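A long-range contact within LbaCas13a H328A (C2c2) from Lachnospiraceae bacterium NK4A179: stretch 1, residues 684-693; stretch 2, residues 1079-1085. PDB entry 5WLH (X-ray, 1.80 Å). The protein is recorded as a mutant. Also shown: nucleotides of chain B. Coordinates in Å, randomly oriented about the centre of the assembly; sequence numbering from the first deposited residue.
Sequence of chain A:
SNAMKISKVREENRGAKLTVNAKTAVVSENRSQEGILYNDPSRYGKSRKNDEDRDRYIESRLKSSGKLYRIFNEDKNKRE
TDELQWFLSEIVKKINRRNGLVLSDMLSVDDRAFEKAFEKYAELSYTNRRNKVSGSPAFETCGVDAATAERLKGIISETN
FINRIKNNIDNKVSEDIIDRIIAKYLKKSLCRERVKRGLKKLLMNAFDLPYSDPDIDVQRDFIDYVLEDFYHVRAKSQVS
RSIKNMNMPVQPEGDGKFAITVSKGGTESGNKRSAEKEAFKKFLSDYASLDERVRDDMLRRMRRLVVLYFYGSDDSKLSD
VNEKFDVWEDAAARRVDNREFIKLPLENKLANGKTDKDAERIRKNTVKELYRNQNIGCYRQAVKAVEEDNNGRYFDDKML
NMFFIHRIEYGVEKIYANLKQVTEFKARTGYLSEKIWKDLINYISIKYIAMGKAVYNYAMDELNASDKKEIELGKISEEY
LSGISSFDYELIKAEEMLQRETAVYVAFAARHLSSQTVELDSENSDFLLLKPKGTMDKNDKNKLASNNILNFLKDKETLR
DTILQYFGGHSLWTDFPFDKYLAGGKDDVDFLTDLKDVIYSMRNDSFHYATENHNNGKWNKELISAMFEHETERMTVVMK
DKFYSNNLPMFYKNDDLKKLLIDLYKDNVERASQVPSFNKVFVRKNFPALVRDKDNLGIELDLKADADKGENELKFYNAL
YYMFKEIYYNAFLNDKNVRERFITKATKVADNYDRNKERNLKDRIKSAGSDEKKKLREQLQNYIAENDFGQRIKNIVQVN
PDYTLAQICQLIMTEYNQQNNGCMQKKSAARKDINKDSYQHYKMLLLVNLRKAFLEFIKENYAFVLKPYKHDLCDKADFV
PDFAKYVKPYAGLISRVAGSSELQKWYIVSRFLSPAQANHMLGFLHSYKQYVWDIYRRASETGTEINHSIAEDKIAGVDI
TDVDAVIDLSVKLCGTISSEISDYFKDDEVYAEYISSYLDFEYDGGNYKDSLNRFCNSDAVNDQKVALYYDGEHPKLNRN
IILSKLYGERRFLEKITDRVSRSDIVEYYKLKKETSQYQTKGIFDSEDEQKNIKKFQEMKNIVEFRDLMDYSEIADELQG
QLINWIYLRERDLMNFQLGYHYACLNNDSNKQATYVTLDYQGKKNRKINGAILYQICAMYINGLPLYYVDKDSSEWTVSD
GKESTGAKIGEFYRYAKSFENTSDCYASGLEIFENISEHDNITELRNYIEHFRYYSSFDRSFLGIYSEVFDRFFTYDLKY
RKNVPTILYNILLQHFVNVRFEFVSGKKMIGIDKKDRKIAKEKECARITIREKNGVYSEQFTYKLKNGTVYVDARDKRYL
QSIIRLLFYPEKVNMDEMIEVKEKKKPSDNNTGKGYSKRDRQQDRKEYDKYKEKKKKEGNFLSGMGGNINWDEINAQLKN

Stretch 1, residues 684-693: RKNFPALVRD
Stretch 2 (1079-1085) QTKGIFD

Contact between residues 684-693, largely helical, and residues 1079-1085, an irregular segment of the same chain; touching residues are at least 388 positions apart, and 376 Å² is buried, both sides summed. The closest CA pair is Lys685 CA and Gly1082 CA, 5.3 Å apart. Residues 684-686 have helical phi/psi, and the helix through Arg692 is held by bonds such as Leu690 N to Asn686 O (3.0 Å) and Val691 N to Phe687 O (2.9 Å). Arg684 (chi1 t, chi2 p, chi3 t) starts away from the second stretch and makes no contact with it; O4' of nucleotide A38 lies over one face of its guanidinium, 4.0 Å from Arg684 NH2. Lys685 leaves its backbone sideways, and an extended t, t, t chain with chi4 p (46°) carries its ammonium to Gly1082, where NZ donates to Gly1082 O at 2.8 Å. The same NZ lies 3.6 Å from Phe1084 CE2, oblique to the ring (Phe1084 chi1 m, -45°), and donates to a water at 2.9 Å; Phe1084 N donates to that water at 3.1 Å, so one ammonium ties together two points of the loop. Gly1082 has phi/psi 74/-58, a positive phi that favours glycine, and an ideal CB would clash with Lys685 O at 2.9 Å. Asn686 (chi1 m, chi2 -26°) serves two neighbours: ND2 donates to OP1 of nucleotide U42 at 2.9 Å, nearly straight at 172°, while OD1 rests 3.9 Å from Ile1083 CD1. Phe687 (chi1 t) points away and is buried without touching the second stretch. Pro688, C-gamma exo and also buried, points toward it and packs CB 3.3 Å from Thr1080 O. Ala689 points the same way, and its methyl CB meets Ile1083 CD1 at 3.9 Å, an apolar contact reached with Ile1083 chi1 off-well at -29° and chi2 t. Within the loop, Ile1083 N donates to Lys1081 O at 2.7 Å, closing a tight turn around Gly1082. Leu690 and Val691 make no contact across the pair. Arg692 (chi1 m, chi2 t, chi3 m, chi4 -97°) points toward the loop and presents its guanidinium edge to backbone carbonyls: NH1 donates to Thr1080 O at 3.2 Å (150°), and NH2 adds a weak bond to Thr1080 O at 3.4 Å (141°). The cationic side chains of Lys685 and Arg692 thus both donate to loop carbonyls, with Pro688 and Ala689 between them in sequence. Asp693, with phi/psi -58/128, leaves helical conformation and is out of reach.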

ATOM      1  N   ARG A 684     -10.540  19.323 -15.487  1.00 27.54           N
ATOM      2  CA  ARG A 684     -10.961  20.703 -15.257  1.00 29.28           C
ATOM      3  C   ARG A 684     -10.325  21.652 -16.266  1.00 33.83           C
ATOM      4  O   ARG A 684     -11.008  22.517 -16.830  1.00 31.43           O
ATOM      5  CB  ARG A 684     -10.626  21.143 -13.835  1.00 29.55           C
ATOM      6  CG  ARG A 684     -11.100  22.547 -13.505  1.00 28.58           C
ATOM      7  CD  ARG A 684     -12.545  22.807 -13.972  1.00 29.55           C
ATOM      8  NE  ARG A 684     -12.953  24.158 -13.614  1.00 31.58           N
ATOM      9  CZ  ARG A 684     -12.726  25.228 -14.374  1.00 36.60           C
ATOM     10  NH1 ARG A 684     -12.098  25.100 -15.534  1.00 36.26           N
ATOM     11  NH2 ARG A 684     -13.116  26.427 -13.966  1.00 45.42           N
ATOM     12  N   LYS A 685      -9.025  21.494 -16.523  1.00 32.42           N
ATOM     13  CA  LYS A 685      -8.354  22.404 -17.446  1.00 34.56           C
ATOM     14  C   LYS A 685      -9.005  22.398 -18.827  1.00 34.01           C
ATOM     15  O   LYS A 685      -9.061  23.440 -19.486  1.00 39.42           O
ATOM     16  CB  LYS A 685      -6.872  22.042 -17.544  1.00 35.83           C
ATOM     17  CG  LYS A 685      -6.177  22.603 -18.770  1.00 41.17           C
ATOM     18  CD  LYS A 685      -4.823  21.943 -19.004  1.00 42.12           C
ATOM     19  CE  LYS A 685      -4.145  22.537 -20.235  1.00 43.19           C
ATOM     20  NZ  LYS A 685      -4.226  24.026 -20.236  1.00 43.89           N
ATOM     21  N   ASN A 686      -9.517  21.254 -19.279  1.00 36.55           N
ATOM     22  CA  ASN A 686     -10.120  21.143 -20.605  1.00 37.27           C
ATOM     23  C   ASN A 686     -11.621  21.425 -20.614  1.00 36.61           C
ATOM     24  O   ASN A 686     -12.219  21.463 -21.695  1.00 37.69           O
ATOM     25  CB  ASN A 686      -9.876  19.752 -21.191  1.00 32.37           C
ATOM     26  CG  ASN A 686      -8.416  19.368 -21.191  1.00 40.11           C
ATOM     27  OD1 ASN A 686      -7.539  20.237 -21.210  1.00 40.45           O
ATOM     28  ND2 ASN A 686      -8.143  18.058 -21.190  1.00 36.29           N
ATOM     29  N   PHE A 687     -12.222  21.638 -19.443  1.00 32.72           N
ATOM     30  CA  PHE A 687     -13.682  21.695 -19.331  1.00 29.57           C
ATOM     31  C   PHE A 687     -14.308  22.835 -20.134  1.00 33.65           C
ATOM     32  O   PHE A 687     -15.263  22.569 -20.884  1.00 36.74           O
ATOM     33  CB  PHE A 687     -14.054  21.771 -17.845  1.00 30.87           C
ATOM     34  CG  PHE A 687     -15.521  21.615 -17.570  1.00 28.05           C
ATOM     35  CD1 PHE A 687     -16.177  20.440 -17.888  1.00 29.88           C
ATOM     36  CD2 PHE A 687     -16.234  22.639 -16.965  1.00 25.64           C
ATOM     37  CE1 PHE A 687     -17.521  20.296 -17.626  1.00 33.87           C
ATOM     38  CE2 PHE A 687     -17.592  22.496 -16.701  1.00 23.20           C
ATOM     39  CZ  PHE A 687     -18.223  21.323 -17.033  1.00 27.23           C
ATOM     40  N   PRO A 688     -13.861  24.092 -20.031  1.00 33.17           N
ATOM     41  CA  PRO A 688     -14.550  25.150 -20.793  1.00 37.29           C
ATOM     42  C   PRO A 688     -14.556  24.882 -22.284  1.00 38.20           C
ATOM     43  O   PRO A 688     -15.607  24.991 -22.928  1.00 42.15           O
ATOM     44  CB  PRO A 688     -13.757  26.410 -20.430  1.00 39.09           C
ATOM     45  CG  PRO A 688     -13.191  26.095 -19.057  1.00 40.23           C
ATOM     46  CD  PRO A 688     -12.799  24.657 -19.176  1.00 36.23           C
ATOM     47  N   ALA A 689     -13.413  24.484 -22.844  1.00 37.80           N
ATOM     48  CA  ALA A 689     -13.373  24.128 -24.258  1.00 39.09           C
ATOM     49  C   ALA A 689     -14.302  22.959 -24.566  1.00 40.27           C
ATOM     50  O   ALA A 689     -14.924  22.913 -25.637  1.00 36.39           O
ATOM     51  CB  ALA A 689     -11.937  23.806 -24.676  1.00 39.73           C
ATOM     52  N   LEU A 690     -14.426  22.005 -23.641  1.00 37.02           N
ATOM     53  CA  LEU A 690     -15.245  20.835 -23.931  1.00 37.22           C
ATOM     54  C   LEU A 690     -16.731  21.178 -23.960  1.00 35.48           C
ATOM     55  O   LEU A 690     -17.465  20.678 -24.817  1.00 37.16           O
ATOM     56  CB  LEU A 690     -14.978  19.722 -22.912  1.00 40.87           C
ATOM     57  CG  LEU A 690     -15.596  18.375 -23.303  1.00 43.47           C
ATOM     58  CD1 LEU A 690     -14.604  17.236 -23.154  1.00 47.19           C
ATOM     59  CD2 LEU A 690     -16.841  18.101 -22.495  1.00 46.79           C
ATOM     60  N   VAL A 691     -17.202  22.013 -23.033  1.00 34.63           N
ATOM     61  CA  VAL A 691     -18.637  22.279 -23.018  1.00 39.78           C
ATOM     62  C   VAL A 691     -19.021  23.201 -24.170  1.00 37.06           C
ATOM     63  O   VAL A 691     -20.139  23.115 -24.685  1.00 38.33           O
ATOM     64  CB  VAL A 691     -19.089  22.847 -21.660  1.00 39.50           C
ATOM     65  CG1 VAL A 691     -18.788  21.840 -20.548  1.00 42.69           C
ATOM     66  CG2 VAL A 691     -18.436  24.177 -21.393  1.00 38.39           C
ATOM     67  N   ARG A 692     -18.105  24.067 -24.609  1.00 37.54           N
ATOM     68  CA  ARG A 692     -18.371  24.933 -25.754  1.00 38.63           C
ATOM     69  C   ARG A 692     -18.347  24.177 -27.077  1.00 41.97           C
ATOM     70  O   ARG A 692     -18.965  24.634 -28.047  1.00 39.74           O
ATOM     71  CB  ARG A 692     -17.357  26.071 -25.784  1.00 38.12           C
ATOM     72  CG  ARG A 692     -17.573  27.104 -24.693  1.00 41.87           C
ATOM     73  CD  ARG A 692     -16.733  28.329 -24.946  1.00 44.87           C
ATOM     74  NE  ARG A 692     -15.320  27.989 -25.063  1.00 46.10           N
ATOM     75  CZ  ARG A 692     -14.446  28.078 -24.065  1.00 45.03           C
ATOM     76  NH1 ARG A 692     -14.837  28.502 -22.870  1.00 47.15           N
ATOM     77  NH2 ARG A 692     -13.176  27.750 -24.264  1.00 42.09           N
ATOM     78  N   ASP A 693     -17.657  23.042 -27.140  1.00 41.61           N
ATOM     79  CA  ASP A 693     -17.571  22.284 -28.379  1.00 43.69           C
ATOM     80  C   ASP A 693     -18.963  21.915 -28.870  1.00 42.51           C
ATOM     81  O   ASP A 693     -19.768  21.345 -28.130  1.00 37.53           O
ATOM     82  CB  ASP A 693     -16.734  21.022 -28.175  1.00 51.90           C
ATOM     83  CG  ASP A 693     -16.293  20.396 -29.485  1.00 55.25           C
ATOM     84  OD1 ASP A 693     -17.153  19.857 -30.216  1.00 57.15           O
ATOM     85  OD2 ASP A 693     -15.081  20.438 -29.783  1.00 57.31           O
ATOM     86  N   GLN A1079      -8.448  33.576 -19.799  1.00 84.91           N
ATOM     87  CA  GLN A1079      -8.381  32.688 -18.642  1.00 85.23           C
ATOM     88  C   GLN A1079      -9.269  31.454 -18.798  1.00 84.42           C
ATOM     89  O   GLN A1079      -8.862  30.351 -18.417  1.00 85.90           O
ATOM     90  CB  GLN A1079      -8.730  33.462 -17.366  1.00 86.43           C
ATOM     91  CG  GLN A1079     -10.214  33.601 -17.068  1.00 88.62           C
ATOM     92  CD  GLN A1079     -10.520  34.765 -16.155  1.00 90.90           C
ATOM     93  OE1 GLN A1079     -11.044  34.582 -15.056  1.00 91.48           O
ATOM     94  NE2 GLN A1079     -10.201  35.975 -16.606  1.00 91.83           N
ATOM     95  N   THR A1080     -10.473  31.604 -19.349  1.00 81.05           N
ATOM     96  CA  THR A1080     -11.364  30.468 -19.548  1.00 77.03           C
ATOM     97  C   THR A1080     -11.237  29.873 -20.941  1.00 74.85           C
ATOM     98  O   THR A1080     -12.099  29.088 -21.353  1.00 71.39           O
ATOM     99  CB  THR A1080     -12.818  30.860 -19.271  1.00 73.00           C
ATOM    100  OG1 THR A1080     -13.131  32.077 -19.960  1.00 73.39           O
ATOM    101  CG2 THR A1080     -13.042  31.038 -17.770  1.00 67.14           C
ATOM    102  N   LYS A1081     -10.187  30.240 -21.680  1.00 76.79           N
ATOM    103  CA  LYS A1081      -9.844  29.507 -22.890  1.00 77.19           C
ATOM    104  C   LYS A1081      -9.513  28.056 -22.570  1.00 78.66           C
ATOM    105  O   LYS A1081      -9.711  27.172 -23.412  1.00 77.36           O
ATOM    106  CB  LYS A1081      -8.675  30.192 -23.598  1.00 76.43           C
ATOM    107  CG  LYS A1081      -8.329  29.599 -24.952  1.00 77.03           C
ATOM    108  CD  LYS A1081      -7.749  30.643 -25.898  1.00 77.01           C
ATOM    109  CE  LYS A1081      -6.468  31.260 -25.356  1.00 76.41           C
ATOM    110  NZ  LYS A1081      -5.866  32.221 -26.328  1.00 74.87           N
ATOM    111  N   GLY A1082      -9.024  27.790 -21.359  1.00 80.86           N
ATOM    112  CA  GLY A1082      -8.757  26.438 -20.908  1.00 81.68           C
ATOM    113  C   GLY A1082      -7.531  25.816 -21.543  1.00 80.76           C
ATOM    114  O   GLY A1082      -6.605  25.388 -20.846  1.00 78.44           O
ATOM    115  N   ILE A1083      -7.527  25.747 -22.870  1.00 81.22           N
ATOM    116  CA  ILE A1083      -6.409  25.230 -23.648  1.00 82.77           C
ATOM    117  C   ILE A1083      -5.923  26.365 -24.540  1.00 82.73           C
ATOM    118  O   ILE A1083      -6.683  26.878 -25.370  1.00 82.71           O
ATOM    119  CB  ILE A1083      -6.813  23.996 -24.472  1.00 84.10           C
ATOM    120  CG1 ILE A1083      -7.937  23.230 -23.766  1.00 83.06           C
ATOM    121  CG2 ILE A1083      -5.627  23.082 -24.686  1.00 85.30           C
ATOM    122  CD1 ILE A1083      -8.465  22.051 -24.557  1.00 80.98           C
ATOM    123  N   PHE A1084      -4.666  26.759 -24.368  1.00 83.02           N
ATOM    124  CA  PHE A1084      -4.180  28.040 -24.859  1.00 83.26           C
ATOM    125  C   PHE A1084      -3.367  27.890 -26.141  1.00 83.35           C
ATOM    126  O   PHE A1084      -2.997  26.791 -26.560  1.00 82.89           O
ATOM    127  CB  PHE A1084      -3.347  28.732 -23.774  1.00 84.17           C
ATOM    128  CG  PHE A1084      -3.982  28.685 -22.415  1.00 85.89           C
ATOM    129  CD1 PHE A1084      -4.944  29.615 -22.055  1.00 86.69           C
ATOM    130  CD2 PHE A1084      -3.637  27.697 -21.507  1.00 86.25           C
ATOM    131  CE1 PHE A1084      -5.542  29.568 -20.808  1.00 87.40           C
ATOM    132  CE2 PHE A1084      -4.229  27.645 -20.260  1.00 86.95           C
ATOM    133  CZ  PHE A1084      -5.185  28.581 -19.911  1.00 87.28           C
ATOM    134  N   ASP A1085      -3.099  29.036 -26.768  1.00 83.00           N
ATOM    135  CA  ASP A1085      -2.307  29.100 -27.991  1.00 82.20           C
ATOM    136  C   ASP A1085      -0.816  29.217 -27.686  1.00 80.56           C
ATOM    137  O   ASP A1085      -0.019  28.385 -28.124  1.00 81.72           O
ATOM    138  CB  ASP A1085      -2.764  30.284 -28.859  1.00 82.77           C
ATOM    139  CG  ASP A1085      -4.080  30.021 -29.568  1.00 83.55           C
ATOM    140  OD1 ASP A1085      -4.051  29.650 -30.762  1.00 83.58           O
ATOM    141  OD2 ASP A1085      -5.144  30.193 -28.934  1.00 83.74           O
TER
ATOM    142  P     A B  38     -11.494  28.662  -8.131  1.00 40.05           P
ATOM    143  OP1   A B  38     -10.861  29.137  -6.870  1.00 35.09           O
ATOM    144  OP2   A B  38     -11.719  29.665  -9.215  1.00 38.40           O
ATOM    145  O5'   A B  38     -10.640  27.512  -8.813  1.00 39.87           O
ATOM    146  C5'   A B  38     -11.155  26.792  -9.927  1.00 38.82           C
ATOM    147  C4'   A B  38     -10.099  26.568 -10.980  1.00 44.17           C
ATOM    148  O4'   A B  38     -10.002  27.741 -11.832  1.00 44.83           O
ATOM    149  C3'   A B  38      -8.688  26.314 -10.448  1.00 44.73           C
ATOM    150  O3'   A B  38      -8.019  25.421 -11.325  1.00 41.99           O
ATOM    151  C2'   A B  38      -8.028  27.677 -10.571  1.00 47.53           C
ATOM    152  O2'   A B  38      -6.620  27.628 -10.673  1.00 50.20           O
ATOM    153  C1'   A B  38      -8.661  28.193 -11.857  1.00 47.28           C
ATOM    154  N9    A B  38      -8.649  29.648 -11.996  1.00 46.17           N
ATOM    155  C8    A B  38      -9.179  30.602 -11.167  1.00 48.54           C
ATOM    156  N7    A B  38      -8.984  31.827 -11.590  1.00 49.90           N
ATOM    157  C5    A B  38      -8.286  31.662 -12.781  1.00 49.56           C
ATOM    158  C6    A B  38      -7.779  32.575 -13.721  1.00 51.40           C
ATOM    159  N6    A B  38      -7.909  33.894 -13.598  1.00 52.16           N
ATOM    160  N1    A B  38      -7.124  32.082 -14.793  1.00 50.58           N
ATOM    161  C2    A B  38      -6.993  30.755 -14.913  1.00 50.52           C
ATOM    162  N3    A B  38      -7.423  29.797 -14.095  1.00 48.29           N
ATOM    163  C4    A B  38      -8.070  30.326 -13.041  1.00 48.84           C
ATOM    164  P     U B  42      -4.793  16.443 -19.787  1.00 38.28           P
ATOM    165  OP1   U B  42      -5.431  17.070 -20.977  1.00 41.26           O
ATOM    166  OP2   U B  42      -5.574  15.519 -18.935  1.00 37.58           O
ATOM    167  O5'   U B  42      -3.508  15.649 -20.280  1.00 40.87           O
ATOM    168  C5'   U B  42      -2.638  16.182 -21.269  1.00 42.86           C
ATOM    169  C4'   U B  42      -1.441  15.284 -21.439  1.00 46.13           C
ATOM    170  O4'   U B  42      -0.745  15.184 -20.167  1.00 43.53           O
ATOM    171  C3'   U B  42      -1.757  13.837 -21.801  1.00 51.85           C
ATOM    172  O3'   U B  42      -1.987  13.633 -23.189  1.00 57.87           O
ATOM    173  C2'   U B  42      -0.549  13.085 -21.259  1.00 50.46           C
ATOM    174  O2'   U B  42       0.562  13.221 -22.128  1.00 54.72           O
ATOM    175  C1'   U B  42      -0.257  13.871 -19.985  1.00 48.03           C
ATOM    176  N1    U B  42      -0.905  13.274 -18.792  1.00 49.78           N
ATOM    177  C2    U B  42      -0.314  12.149 -18.239  1.00 53.17           C
ATOM    178  O2    U B  42       0.693  11.646 -18.700  1.00 58.27           O
ATOM    179  N3    U B  42      -0.935  11.630 -17.130  1.00 50.58           N
ATOM    180  C4    U B  42      -2.074  12.116 -16.525  1.00 51.44           C
ATOM    181  O4    U B  42      -2.525  11.548 -15.530  1.00 50.95           O
ATOM    182  C5    U B  42      -2.627  13.282 -17.151  1.00 51.30           C
ATOM    183  C6    U B  42      -2.038  13.808 -18.232  1.00 50.15           C
HETATM  184  O   HOH W   1      -3.159  24.513 -22.927  1.00 52.19           O